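Local structure of putative arylalkylamine N-Acetyltransferase 7 (Aedes aegypti, 4FD7) at residues Q123-T128 / R219-P223; T209-L213 / I225-C230; M48-F52 / V75-K79; V69-V74 / F117-F122. The protein probably catalyses acetyl transfer from acetyl-CoA to an amine substrate, as a putative arylalkylamine N-acetyltransferase of the GNAT family. The contacts are given in a common frame with arbitrary orientation. Numbering follows the deposited sequence.

Contact 1: Q123-T128 / R219-P223; sequences QAIYDT and RFNYP
Helix 123-128 is met by the irregular loop 219-223, with Ala124 and Arg219 nearest at 5.9 Å between CA atoms. The loop, between helix 210-216 and strand 229-236, packs on helix 120-136 beside Met58 of helix 57-62, plain structural packing in a GNAT-family chain. Phe220 (phi/psi -87/53) centres an inverse gamma turn; Arg219 and Tyr222 point toward the regular helix, and the Phe220 ring reaches it with its end, all chi1 m. In the salt bridge Arg219 NH1 lies 2.8 Å from Asp127 OD2, and Arg219 NH2 adds a weak bond of 3.0 Å to Asp127 OD2. Asp127 OD1 accepts from Gln123 NE2 (3.2 Å), while Gln123 OE1 accepts from Phe117 N. The neutral polar part is a relay: Tyr222 OH donates to Thr128 OG1 (2.7 Å), and Thr128 OG1 to Ala124 O (2.6 Å). For packing, Thr128 CA stands 4.1 Å from the Phe220 ring centroid, a CH-pi contact; small Ala124 admits the loop, its CB 3.6 Å from Arg219 O; Ile125 CG1 meets Tyr222 CE1 at 4.2 Å. The ion pair lies toward the surface, between exposed Arg219 and partly exposed Asp127, while the buried hydroxyls pass their hydrogen bonds on to the helix backbone.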
loop_
_atom_site.group_PDB
_atom_site.type_symbol
_atom_site.label_atom_id
_atom_site.label_comp_id
_atom_site.label_asym_id
_atom_site.label_seq_id
_atom_site.Cartn_x
_atom_site.Cartn_y
_atom_site.Cartn_z
ATOM N N GLN A 123 3.555 16.266 3.619
ATOM C CA GLN A 123 2.694 16.976 2.688
ATOM C C GLN A 123 3.235 16.793 1.280
ATOM O O GLN A 123 2.466 16.588 0.333
ATOM C CB GLN A 123 2.585 18.457 3.026
ATOM C CG GLN A 123 1.552 19.162 2.162
ATOM C CD GLN A 123 0.134 18.903 2.637
ATOM O OE1 GLN A 123 -0.196 19.172 3.790
ATOM N NE2 GLN A 123 -0.712 18.380 1.750
ATOM N N ALA A 124 4.562 16.847 1.152
ATOM C CA ALA A 124 5.205 16.614 -0.133
ATOM C C ALA A 124 4.992 15.189 -0.614
ATOM O O ALA A 124 4.710 14.961 -1.794
ATOM C CB ALA A 124 6.691 16.931 -0.055
ATOM N N ILE A 125 5.127 14.213 0.275
ATOM C CA ILE A 125 4.922 12.831 -0.176
ATOM C C ILE A 125 3.484 12.611 -0.666
ATOM O O ILE A 125 3.232 12.121 -1.783
ATOM C CB ILE A 125 5.274 11.833 0.922
ATOM C CG1 ILE A 125 6.777 11.894 1.196
ATOM C CG2 ILE A 125 4.818 10.408 0.534
ATOM C CD1 ILE A 125 7.206 11.195 2.469
ATOM N N TYR A 126 2.543 12.994 0.183
ATOM C CA TYR A 126 1.127 12.951 -0.138
ATOM C C TYR A 126 0.787 13.630 -1.470
ATOM O O TYR A 126 0.120 13.044 -2.326
ATOM C CB TYR A 126 0.348 13.617 0.995
ATOM C CG TYR A 126 -1.140 13.576 0.810
ATOM C CD1 TYR A 126 -1.823 14.672 0.300
ATOM C CD2 TYR A 126 -1.868 12.448 1.149
ATOM C CE1 TYR A 126 -3.190 14.646 0.123
ATOM C CE2 TYR A 126 -3.252 12.407 0.965
ATOM C CZ TYR A 126 -3.902 13.516 0.452
ATOM O OH TYR A 126 -5.275 13.510 0.271
ATOM N N ASP A 127 1.218 14.878 -1.626
ATOM C CA ASP A 127 0.952 15.631 -2.846
ATOM C C ASP A 127 1.653 15.019 -4.063
ATOM O O ASP A 127 1.167 15.131 -5.181
ATOM C CB ASP A 127 1.399 17.085 -2.687
ATOM C CG ASP A 127 0.581 17.834 -1.666
ATOM O OD1 ASP A 127 -0.475 17.303 -1.254
ATOM O OD2 ASP A 127 0.992 18.963 -1.288
ATOM N N THR A 128 2.798 14.382 -3.854
ATOM C CA THR A 128 3.476 13.707 -4.969
ATOM C C THR A 128 2.647 12.533 -5.482
ATOM O O THR A 128 2.379 12.405 -6.690
ATOM C CB THR A 128 4.843 13.163 -4.542
ATOM O OG1 THR A 128 5.675 14.257 -4.154
ATOM C CG2 THR A 128 5.501 12.414 -5.696
ATOM N N ARG A 219 8.746 20.997 -4.524
ATOM C CA ARG A 219 8.542 20.301 -3.253
ATOM C C ARG A 219 8.761 18.806 -3.420
ATOM O O ARG A 219 9.045 18.096 -2.448
ATOM C CB ARG A 219 7.137 20.543 -2.699
ATOM C CG ARG A 219 6.889 21.952 -2.189
ATOM C CD ARG A 219 5.531 22.037 -1.511
ATOM N NE ARG A 219 4.436 21.799 -2.449
ATOM C CZ ARG A 219 3.502 20.868 -2.284
ATOM N NH1 ARG A 219 3.539 20.076 -1.223
ATOM N NH2 ARG A 219 2.531 20.730 -3.176
ATOM N N PHE A 220 8.624 18.337 -4.655
ATOM C CA PHE A 220 8.673 16.904 -4.939
ATOM C C PHE A 220 10.104 16.460 -5.166
ATOM O O PHE A 220 10.408 15.842 -6.192
ATOM C CB PHE A 220 7.860 16.553 -6.189
ATOM C CG PHE A 220 6.406 16.978 -6.143
ATOM C CD1 PHE A 220 5.823 17.468 -4.982
ATOM C CD2 PHE A 220 5.619 16.856 -7.279
ATOM C CE1 PHE A 220 4.478 17.850 -4.965
ATOM C CE2 PHE A 220 4.275 17.237 -7.270
ATOM C CZ PHE A 220 3.707 17.735 -6.105
ATOM N N ASN A 221 10.975 16.776 -4.214
ATOM C CA ASN A 221 12.406 16.498 -4.318
ATOM C C ASN A 221 12.790 15.325 -3.411
ATOM O O ASN A 221 12.473 15.333 -2.220
ATOM C CB ASN A 221 13.188 17.749 -3.904
ATOM C CG ASN A 221 14.612 17.743 -4.403
ATOM O OD1 ASN A 221 14.882 18.122 -5.551
ATOM N ND2 ASN A 221 15.542 17.328 -3.544
ATOM N N TYR A 222 13.476 14.329 -3.971
ATOM C CA TYR A 222 13.777 13.091 -3.262
ATOM C C TYR A 222 15.236 12.730 -3.416
ATOM O O TYR A 222 15.603 11.970 -4.318
ATOM C CB TYR A 222 12.869 11.958 -3.755
ATOM C CG TYR A 222 11.435 12.258 -3.438
ATOM C CD1 TYR A 222 10.883 11.873 -2.229
ATOM C CD2 TYR A 222 10.641 12.982 -4.322
ATOM C CE1 TYR A 222 9.569 12.176 -1.911
ATOM C CE2 TYR A 222 9.325 13.296 -4.011
ATOM C CZ TYR A 222 8.800 12.892 -2.812
ATOM O OH TYR A 222 7.495 13.196 -2.502
ATOM N N PRO A 223 16.073 13.278 -2.518
ATOM C CA PRO A 223 17.525 13.121 -2.571
ATOM C C PRO A 223 17.938 11.659 -2.669
ATOM O O PRO A 223 17.614 10.865 -1.770
ATOM C CB PRO A 223 17.991 13.692 -1.230
ATOM C CG PRO A 223 16.888 14.618 -0.784
ATOM C CD PRO A 223 15.633 13.957 -1.286
#

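Contact 2: T209-L213 / I225-C230; sequences TYGEL and IEENFC
An antiparallel strand end passing into a helix N-terminus organises this contact: Thr209 closes strand 203-209 and is the N-cap of helix 210-216, facing the type I beta turn Ile225-Asn228 and the start of strand 229-236. Thr209 and Phe229 form a non-hydrogen-bonded pair, CA atoms 4.2 Å apart; the CA atoms of Gly211 and Glu226 are also 4.2 Å apart. The amides of Tyr210 and Gly211 find acceptors in 225-230, those of Glu212 and Leu213 within their own segment. Tyr210 N donates to Asn228 O (3.2 Å), Gly211 N to Glu226 O (2.7 Å), and Glu212 N to Thr209 OG1 (3.0 Å), the capping bond for which Thr209 takes chi1 p. Leu213 N reaches Thr209 O at 2.9 Å, and Asn228 N closes the turn on Ile225 O at 3.0 Å. A water lies 2.9 Å from Thr209 OG1 and donates to Glu226 O at 3.2 Å. Glycine suits position 211, since a CB there would clash with Glu226 O. Tyr210, chi1 m, sends its OH to Thr189 O and packs its ring against Cys230 CB (3.6 Å from Tyr210 CZ) and Ile225 CD1 (3.8 Å from the centroid). Thr209 CG2 sits 3.6 Å from the Phe229 ring centroid, squarely over its face.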
loop_
_atom_site.group_PDB
_atom_site.type_symbol
_atom_site.label_atom_id
_atom_site.label_comp_id
_atom_site.label_asym_id
_atom_site.label_seq_id
_atom_site.Cartn_x
_atom_site.Cartn_y
_atom_site.Cartn_z
ATOM N N THR A 209 9.927 9.781 -13.176
ATOM C CA THR A 209 11.013 9.684 -12.201
ATOM C C THR A 209 10.840 10.727 -11.105
ATOM O O THR A 209 10.121 11.708 -11.278
ATOM C CB THR A 209 12.418 9.862 -12.826
ATOM O OG1 THR A 209 12.519 11.152 -13.443
ATOM C CG2 THR A 209 12.695 8.781 -13.860
ATOM N N TYR A 210 11.487 10.501 -9.969
ATOM C CA TYR A 210 11.511 11.512 -8.922
ATOM C C TYR A 210 12.245 12.786 -9.383
ATOM O O TYR A 210 11.857 13.904 -9.014
ATOM C CB TYR A 210 12.059 10.921 -7.625
ATOM C CG TYR A 210 11.136 9.834 -7.097
ATOM C CD1 TYR A 210 9.925 10.155 -6.499
ATOM C CD2 TYR A 210 11.454 8.489 -7.248
ATOM C CE1 TYR A 210 9.062 9.159 -6.035
ATOM C CE2 TYR A 210 10.609 7.499 -6.792
ATOM C CZ TYR A 210 9.417 7.839 -6.183
ATOM O OH TYR A 210 8.576 6.845 -5.737
ATOM N N GLY A 211 13.273 12.621 -10.215
ATOM C CA GLY A 211 13.901 13.771 -10.852
ATOM C C GLY A 211 12.908 14.632 -11.623
ATOM O O GLY A 211 12.860 15.877 -11.488
ATOM N N GLU A 212 12.099 13.967 -12.441
ATOM C CA GLU A 212 11.103 14.671 -13.254
ATOM C C GLU A 212 10.033 15.290 -12.377
ATOM O O GLU A 212 9.570 16.398 -12.654
ATOM C CB GLU A 212 10.481 13.760 -14.319
ATOM C CG GLU A 212 9.463 14.484 -15.225
ATOM C CD GLU A 212 9.164 13.750 -16.525
ATOM O OE1 GLU A 212 9.780 12.698 -16.787
ATOM O OE2 GLU A 212 8.307 14.243 -17.296
ATOM N N LEU A 213 9.640 14.580 -11.321
ATOM C CA LEU A 213 8.653 15.125 -10.389
ATOM C C LEU A 213 9.150 16.418 -9.765
ATOM O O LEU A 213 8.378 17.364 -9.555
ATOM C CB LEU A 213 8.319 14.107 -9.304
ATOM C CG LEU A 213 7.443 12.962 -9.801
ATOM C CD1 LEU A 213 7.544 11.766 -8.860
ATOM C CD2 LEU A 213 5.990 13.428 -9.943
ATOM N N ILE A 225 17.244 9.282 -4.997
ATOM C CA ILE A 225 16.424 8.366 -5.796
ATOM C C ILE A 225 15.879 9.074 -7.032
ATOM O O ILE A 225 14.849 8.687 -7.582
ATOM C CB ILE A 225 15.257 7.759 -4.973
ATOM C CG1 ILE A 225 14.271 8.845 -4.540
ATOM C CG2 ILE A 225 15.796 6.987 -3.774
ATOM C CD1 ILE A 225 12.950 8.306 -3.992
ATOM N N GLU A 226 16.581 10.115 -7.468
ATOM C CA GLU A 226 16.101 10.959 -8.555
ATOM C C GLU A 226 15.886 10.210 -9.887
ATOM O O GLU A 226 15.006 10.568 -10.674
ATOM C CB GLU A 226 17.045 12.153 -8.754
ATOM C CG GLU A 226 17.171 13.069 -7.541
ATOM C CD GLU A 226 18.346 12.723 -6.643
ATOM O OE1 GLU A 226 18.930 11.618 -6.799
ATOM O OE2 GLU A 226 18.685 13.567 -5.773
ATOM N N GLU A 227 16.681 9.176 -10.144
ATOM C CA GLU A 227 16.502 8.413 -11.382
ATOM C C GLU A 227 15.522 7.232 -11.262
ATOM O O GLU A 227 15.190 6.595 -12.267
ATOM C CB GLU A 227 17.851 7.927 -11.924
ATOM C CG GLU A 227 18.526 6.896 -11.056
ATOM C CD GLU A 227 19.974 6.630 -11.468
ATOM O OE1 GLU A 227 20.584 7.488 -12.144
ATOM O OE2 GLU A 227 20.500 5.559 -11.103
ATOM N N ASN A 228 15.063 6.933 -10.052
ATOM C CA ASN A 228 14.085 5.856 -9.885
ATOM C C ASN A 228 12.716 6.276 -10.404
ATOM O O ASN A 228 12.386 7.465 -10.431
ATOM C CB ASN A 228 13.976 5.424 -8.415
ATOM C CG ASN A 228 15.199 4.664 -7.929
ATOM O OD1 ASN A 228 16.028 5.200 -7.194
ATOM N ND2 ASN A 228 15.317 3.406 -8.341
ATOM N N PHE A 229 11.908 5.303 -10.808
ATOM C CA PHE A 229 10.562 5.600 -11.286
ATOM C C PHE A 229 9.499 5.493 -10.189
ATOM O O PHE A 229 9.603 4.669 -9.275
ATOM C CB PHE A 229 10.212 4.696 -12.476
ATOM C CG PHE A 229 10.799 5.162 -13.777
ATOM C CD1 PHE A 229 12.072 4.786 -14.154
ATOM C CD2 PHE A 229 10.076 5.997 -14.614
ATOM C CE1 PHE A 229 12.608 5.233 -15.349
ATOM C CE2 PHE A 229 10.607 6.440 -15.813
ATOM C CZ PHE A 229 11.875 6.049 -16.181
ATOM N N CYS A 230 8.497 6.363 -10.280
ATOM C CA CYS A 230 7.300 6.331 -9.458
ATOM C C CYS A 230 6.200 5.925 -10.427
ATOM O O CYS A 230 6.000 6.594 -11.454
ATOM C CB CYS A 230 7.024 7.730 -8.909
ATOM S SG CYS A 230 5.629 7.879 -7.781
HETATM O O HOH W 1 15.242 12.019 -13.485
#

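Contact 3: M48-F52 / V75-K79; sequences MCDYF and VALWK
Helices 48-52 and 75-79 cross at 117° with their axes 12.6 Å apart, a wide separation that large side chains must bridge. The nearest CA atoms, those of Cys49 and Val75, are still 8.0 Å apart. Trp78, chi1 m and chi2 -35°, spans the gap with its indole directed at the first helix. Met48 comes first. Its m,m,m side chain curls over one face of the indole, so that Met48 CB lies 3.9 Å from the centroid of the six-membered ring of Trp78 in a CH-pi contact and Met48 CE touches Trp78 CZ2 at 3.5 Å. Met48 SD, 5.2 Å from the same centroid, makes a Met-aromatic contact; a flexible thioether can follow a flat ring in this way. Cys49, also chi1 m, places its sulfur at the ring edge, with Cys49 SG 4.1 Å from Trp78 CZ3 and 3.7 Å from Val75 CG2. A pi-type turn widens the helix over 48-52, and Phe52 follows with chi1 t, its CD2 meeting Trp78 CZ2 at 3.6 Å; the two rings are oblique, planes at 66°. The interface is purely apolar, and Trp78 NE1 donates to Met151 O. Helices 41-55 and 68-81 thus pack on the five-stranded antiparallel sheet of this GNAT-family fold, with Met48 on Val101 and Ile103 of strand 98-108, Trp78 also on Ile103, and strand 146-155 supplying Met151 and Ser154.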
loop_
_atom_site.group_PDB
_atom_site.type_symbol
_atom_site.label_atom_id
_atom_site.label_comp_id
_atom_site.label_asym_id
_atom_site.label_seq_id
_atom_site.Cartn_x
_atom_site.Cartn_y
_atom_site.Cartn_z
ATOM N N MET A 48 4.043 -0.841 10.557
ATOM C CA MET A 48 4.223 0.133 9.486
ATOM C C MET A 48 5.312 1.134 9.880
ATOM O O MET A 48 6.154 1.489 9.061
ATOM C CB MET A 48 2.906 0.848 9.159
ATOM C CG MET A 48 1.820 -0.060 8.544
ATOM S SD MET A 48 2.181 -0.677 6.871
ATOM C CE MET A 48 2.180 0.827 5.929
ATOM N N CYS A 49 5.324 1.554 11.142
ATOM C CA CYS A 49 6.309 2.531 11.567
ATOM C C CYS A 49 7.691 1.926 11.641
ATOM O O CYS A 49 8.689 2.618 11.436
ATOM C CB CYS A 49 5.930 3.080 12.932
ATOM S SG CYS A 49 4.443 4.052 12.842
ATOM N N ASP A 50 7.764 0.628 11.924
ATOM C CA ASP A 50 9.060 0.038 12.233
ATOM C C ASP A 50 9.792 -0.278 10.951
ATOM O O ASP A 50 11.025 -0.271 10.896
ATOM C CB ASP A 50 8.888 -1.260 13.022
ATOM C CG ASP A 50 8.631 -1.026 14.486
ATOM O OD1 ASP A 50 8.798 0.120 14.945
ATOM O OD2 ASP A 50 8.266 -1.999 15.182
ATOM N N TYR A 51 9.019 -0.579 9.921
ATOM C CA TYR A 51 9.598 -1.068 8.692
ATOM C C TYR A 51 9.318 -0.174 7.488
ATOM O O TYR A 51 10.236 0.433 6.947
ATOM C CB TYR A 51 9.161 -2.512 8.472
ATOM C CG TYR A 51 9.439 -3.367 9.688
ATOM C CD1 TYR A 51 10.745 -3.591 10.119
ATOM C CD2 TYR A 51 8.402 -3.927 10.421
ATOM C CE1 TYR A 51 11.012 -4.367 11.237
ATOM C CE2 TYR A 51 8.658 -4.713 11.546
ATOM C CZ TYR A 51 9.961 -4.924 11.948
ATOM O OH TYR A 51 10.209 -5.701 13.057
ATOM N N PHE A 52 8.061 -0.090 7.073
ATOM C CA PHE A 52 7.697 0.719 5.914
ATOM C C PHE A 52 8.233 2.152 5.984
ATOM O O PHE A 52 8.846 2.638 5.030
ATOM C CB PHE A 52 6.183 0.719 5.740
ATOM C CG PHE A 52 5.693 1.642 4.665
ATOM C CD1 PHE A 52 5.713 1.260 3.330
ATOM C CD2 PHE A 52 5.199 2.889 4.996
ATOM C CE1 PHE A 52 5.253 2.131 2.338
ATOM C CE2 PHE A 52 4.735 3.762 4.019
ATOM C CZ PHE A 52 4.758 3.390 2.698
ATOM N N VAL A 75 0.871 8.370 10.460
ATOM C CA VAL A 75 0.091 7.592 11.415
ATOM C C VAL A 75 -1.348 8.109 11.546
ATOM O O VAL A 75 -2.298 7.317 11.638
ATOM C CB VAL A 75 0.758 7.548 12.803
ATOM C CG1 VAL A 75 -0.123 6.837 13.794
ATOM C CG2 VAL A 75 2.096 6.861 12.725
ATOM N N ALA A 76 -1.519 9.426 11.571
ATOM C CA ALA A 76 -2.875 9.982 11.595
ATOM C C ALA A 76 -3.674 9.468 10.389
ATOM O O ALA A 76 -4.842 9.032 10.532
ATOM C CB ALA A 76 -2.832 11.490 11.603
ATOM N N LEU A 77 -3.043 9.503 9.212
ATOM C CA LEU A 77 -3.683 8.999 7.980
ATOM C C LEU A 77 -4.094 7.522 8.045
ATOM O O LEU A 77 -5.260 7.173 7.764
ATOM C CB LEU A 77 -2.778 9.224 6.759
ATOM C CG LEU A 77 -3.432 8.886 5.412
ATOM C CD1 LEU A 77 -4.767 9.599 5.358
ATOM C CD2 LEU A 77 -2.562 9.310 4.248
ATOM N N TRP A 78 -3.130 6.662 8.371
ATOM C CA TRP A 78 -3.399 5.230 8.515
ATOM C C TRP A 78 -4.533 4.970 9.501
ATOM O O TRP A 78 -5.410 4.132 9.243
ATOM C CB TRP A 78 -2.149 4.498 8.992
ATOM C CG TRP A 78 -1.061 4.396 7.966
ATOM C CD1 TRP A 78 -1.213 4.240 6.613
ATOM C CD2 TRP A 78 0.350 4.394 8.213
ATOM N NE1 TRP A 78 0.018 4.153 6.005
ATOM C CE2 TRP A 78 0.998 4.250 6.965
ATOM C CE3 TRP A 78 1.132 4.511 9.368
ATOM C CZ2 TRP A 78 2.387 4.216 6.840
ATOM C CZ3 TRP A 78 2.518 4.488 9.243
ATOM C CH2 TRP A 78 3.129 4.342 7.989
ATOM N N LYS A 79 -4.488 5.663 10.647
ATOM C CA LYS A 79 -5.520 5.494 11.667
ATOM C C LYS A 79 -6.893 5.905 11.166
ATOM O O LYS A 79 -7.891 5.278 11.542
ATOM C CB LYS A 79 -5.169 6.209 12.980
ATOM C CG LYS A 79 -4.092 5.482 13.763
ATOM C CD LYS A 79 -3.920 6.020 15.167
ATOM C CE LYS A 79 -2.821 5.254 15.865
ATOM N NZ LYS A 79 -2.694 5.637 17.293
#

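Contact 4: V69-V74 / F117-F122; sequences VAMGDV and FNSAIF
Asp73 points from helix 69-74 straight onto the backbone of 117-119, its CG 3.4 Å from Phe117 CB, and its carboxylate gathers the donors there. With chi1 m, Asp73 OD1 accepts from Asn118 N at 2.9 Å, while Asp73 OD2 accepts from Ser119 N at 2.8 Å and from Ser119 OG at 2.5 Å. Ser119 is the N-cap of helix 120-136: at chi1 p its OG also accepts from Phe122 N at 2.8 Å, so one hydroxyl caps the helix and donates to the acid. Aspartate suits the place because two oxygens on a short stem can serve successive amides at a loop-to-helix junction. The register follows, with CA atoms of Ala70 and Ser119 5.1 Å apart and those of Asp73 and Phe117 5.9 Å. Small Ala70 permits the close approach: Ala70 CA is 3.4 Å from Ser119 OG, and Ala70 CB meets Ile121 CG2 at 3.8 Å. Phe122, chi1 t, lays its ring beside the helix, Val74 CB standing 4.2 Å from the ring centroid over its face and Val74 CG2 3.7 Å from Phe122 CE1. Val69 CG1 touches Asn118 CB at 3.6 Å, and a water joins Val69 O (2.9 Å) to Asn118 ND2 (2.8 Å). The contact joins the start of helix 120-136 to helix 68-81, where Leu77 receives both Phe117 and Phe122, while Leu64 packs on Ala70 and Phe122 and helix 41-55 touches Met71.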
loop_
_atom_site.group_PDB
_atom_site.type_symbol
_atom_site.label_atom_id
_atom_site.label_comp_id
_atom_site.label_asym_id
_atom_site.label_seq_id
_atom_site.Cartn_x
_atom_site.Cartn_y
_atom_site.Cartn_z
ATOM N N VAL A 69 7.163 14.765 13.468
ATOM C CA VAL A 69 5.969 15.414 12.920
ATOM C C VAL A 69 5.481 14.657 11.680
ATOM O O VAL A 69 4.290 14.381 11.515
ATOM C CB VAL A 69 6.232 16.898 12.585
ATOM C CG1 VAL A 69 4.997 17.530 11.961
ATOM C CG2 VAL A 69 6.622 17.669 13.846
ATOM N N ALA A 70 6.410 14.291 10.812
ATOM C CA ALA A 70 6.034 13.545 9.611
ATOM C C ALA A 70 5.465 12.151 9.935
ATOM O O ALA A 70 4.479 11.691 9.319
ATOM C CB ALA A 70 7.217 13.460 8.667
ATOM N N MET A 71 6.079 11.476 10.902
ATOM C CA MET A 71 5.541 10.211 11.400
ATOM C C MET A 71 4.127 10.394 11.952
ATOM O O MET A 71 3.235 9.566 11.713
ATOM C CB MET A 71 6.471 9.618 12.455
ATOM C CG MET A 71 7.763 9.076 11.879
ATOM S SD MET A 71 7.460 7.727 10.724
ATOM C CE MET A 71 6.662 6.572 11.818
ATOM N N GLY A 72 3.911 11.496 12.667
ATOM C CA GLY A 72 2.594 11.802 13.191
ATOM C C GLY A 72 1.579 11.974 12.073
ATOM O O GLY A 72 0.419 11.572 12.216
ATOM N N ASP A 73 2.010 12.573 10.962
ATOM C CA ASP A 73 1.145 12.702 9.795
ATOM C C ASP A 73 0.737 11.345 9.248
ATOM O O ASP A 73 -0.458 11.051 9.101
ATOM C CB ASP A 73 1.818 13.494 8.664
ATOM C CG ASP A 73 1.879 14.984 8.936
ATOM O OD1 ASP A 73 0.966 15.520 9.602
ATOM O OD2 ASP A 73 2.844 15.616 8.468
ATOM N N VAL A 74 1.726 10.524 8.902
ATOM C CA VAL A 74 1.359 9.283 8.247
ATOM C C VAL A 74 0.530 8.381 9.175
ATOM O O VAL A 74 -0.434 7.734 8.740
ATOM C CB VAL A 74 2.588 8.572 7.635
ATOM C CG1 VAL A 74 3.500 8.003 8.728
ATOM C CG2 VAL A 74 2.143 7.530 6.621
ATOM N N PHE A 117 -1.427 18.338 6.098
ATOM C CA PHE A 117 -0.604 17.686 7.100
ATOM C C PHE A 117 0.287 18.722 7.769
ATOM O O PHE A 117 0.437 19.838 7.275
ATOM C CB PHE A 117 0.229 16.590 6.433
ATOM C CG PHE A 117 -0.607 15.458 5.890
ATOM C CD1 PHE A 117 -1.017 14.427 6.717
ATOM C CD2 PHE A 117 -0.996 15.444 4.560
ATOM C CE1 PHE A 117 -1.803 13.380 6.225
ATOM C CE2 PHE A 117 -1.777 14.402 4.048
ATOM C CZ PHE A 117 -2.175 13.370 4.882
ATOM N N ASN A 118 0.871 18.345 8.897
ATOM C CA ASN A 118 1.688 19.257 9.685
ATOM C C ASN A 118 3.085 19.412 9.120
ATOM O O ASN A 118 3.668 20.506 9.156
ATOM C CB ASN A 118 1.732 18.775 11.130
ATOM C CG ASN A 118 0.341 18.651 11.726
ATOM O OD1 ASN A 118 -0.433 19.610 11.722
ATOM N ND2 ASN A 118 -0.004 17.453 12.187
ATOM N N SER A 119 3.615 18.325 8.576
ATOM C CA SER A 119 5.009 18.311 8.126
ATOM C C SER A 119 5.136 18.640 6.647
ATOM O O SER A 119 4.387 18.113 5.822
ATOM C CB SER A 119 5.631 16.941 8.375
ATOM O OG SER A 119 5.136 15.987 7.447
ATOM N N ALA A 120 6.105 19.488 6.304
ATOM C CA ALA A 120 6.421 19.718 4.900
ATOM C C ALA A 120 6.704 18.394 4.220
ATOM O O ALA A 120 6.277 18.174 3.087
ATOM C CB ALA A 120 7.631 20.638 4.755
ATOM N N ILE A 121 7.416 17.526 4.944
ATOM C CA ILE A 121 7.846 16.225 4.452
ATOM C C ILE A 121 6.665 15.349 3.994
ATOM O O ILE A 121 6.615 14.910 2.833
ATOM C CB ILE A 121 8.649 15.479 5.532
ATOM C CG1 ILE A 121 10.063 16.072 5.661
ATOM C CG2 ILE A 121 8.723 13.973 5.231
ATOM C CD1 ILE A 121 10.821 15.533 6.878
ATOM N N PHE A 122 5.715 15.082 4.890
ATOM C CA PHE A 122 4.611 14.228 4.444
ATOM C C PHE A 122 3.668 14.951 3.494
ATOM O O PHE A 122 3.065 14.326 2.629
ATOM C CB PHE A 122 3.858 13.523 5.573
ATOM C CG PHE A 122 2.969 12.415 5.073
ATOM C CD1 PHE A 122 3.522 11.213 4.661
ATOM C CD2 PHE A 122 1.591 12.591 4.958
ATOM C CE1 PHE A 122 2.725 10.177 4.148
ATOM C CE2 PHE A 122 0.784 11.570 4.460
ATOM C CZ PHE A 122 1.354 10.351 4.045
HETATM O O HOH W 2 2.073 15.725 12.922
#

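How the contacts relate
Contacts 3 and 4 share helix 68-81, contacts 4 and 1 share helix 120-136, and contact 1 reaches contact 2 through Phe220 and Tyr222 of the loop and Thr128 of helix 120-136, which meet Leu213 and Tyr210, so the four form a chain of neighbours across the fold. Contact 3, its centre about 11 Å from the chain centre, is the innermost and wholly apolar. The others lie 17 to 19 Å out and mix packing with polar bonds: a salt bridge and hydroxyl relay in contact 1, main-chain pairing and capping in contact 2, a carboxylate serving a helix start in contact 4. Contact 1, though as far out, is buried; contacts 2 and 4 are partly buried, and each includes a water.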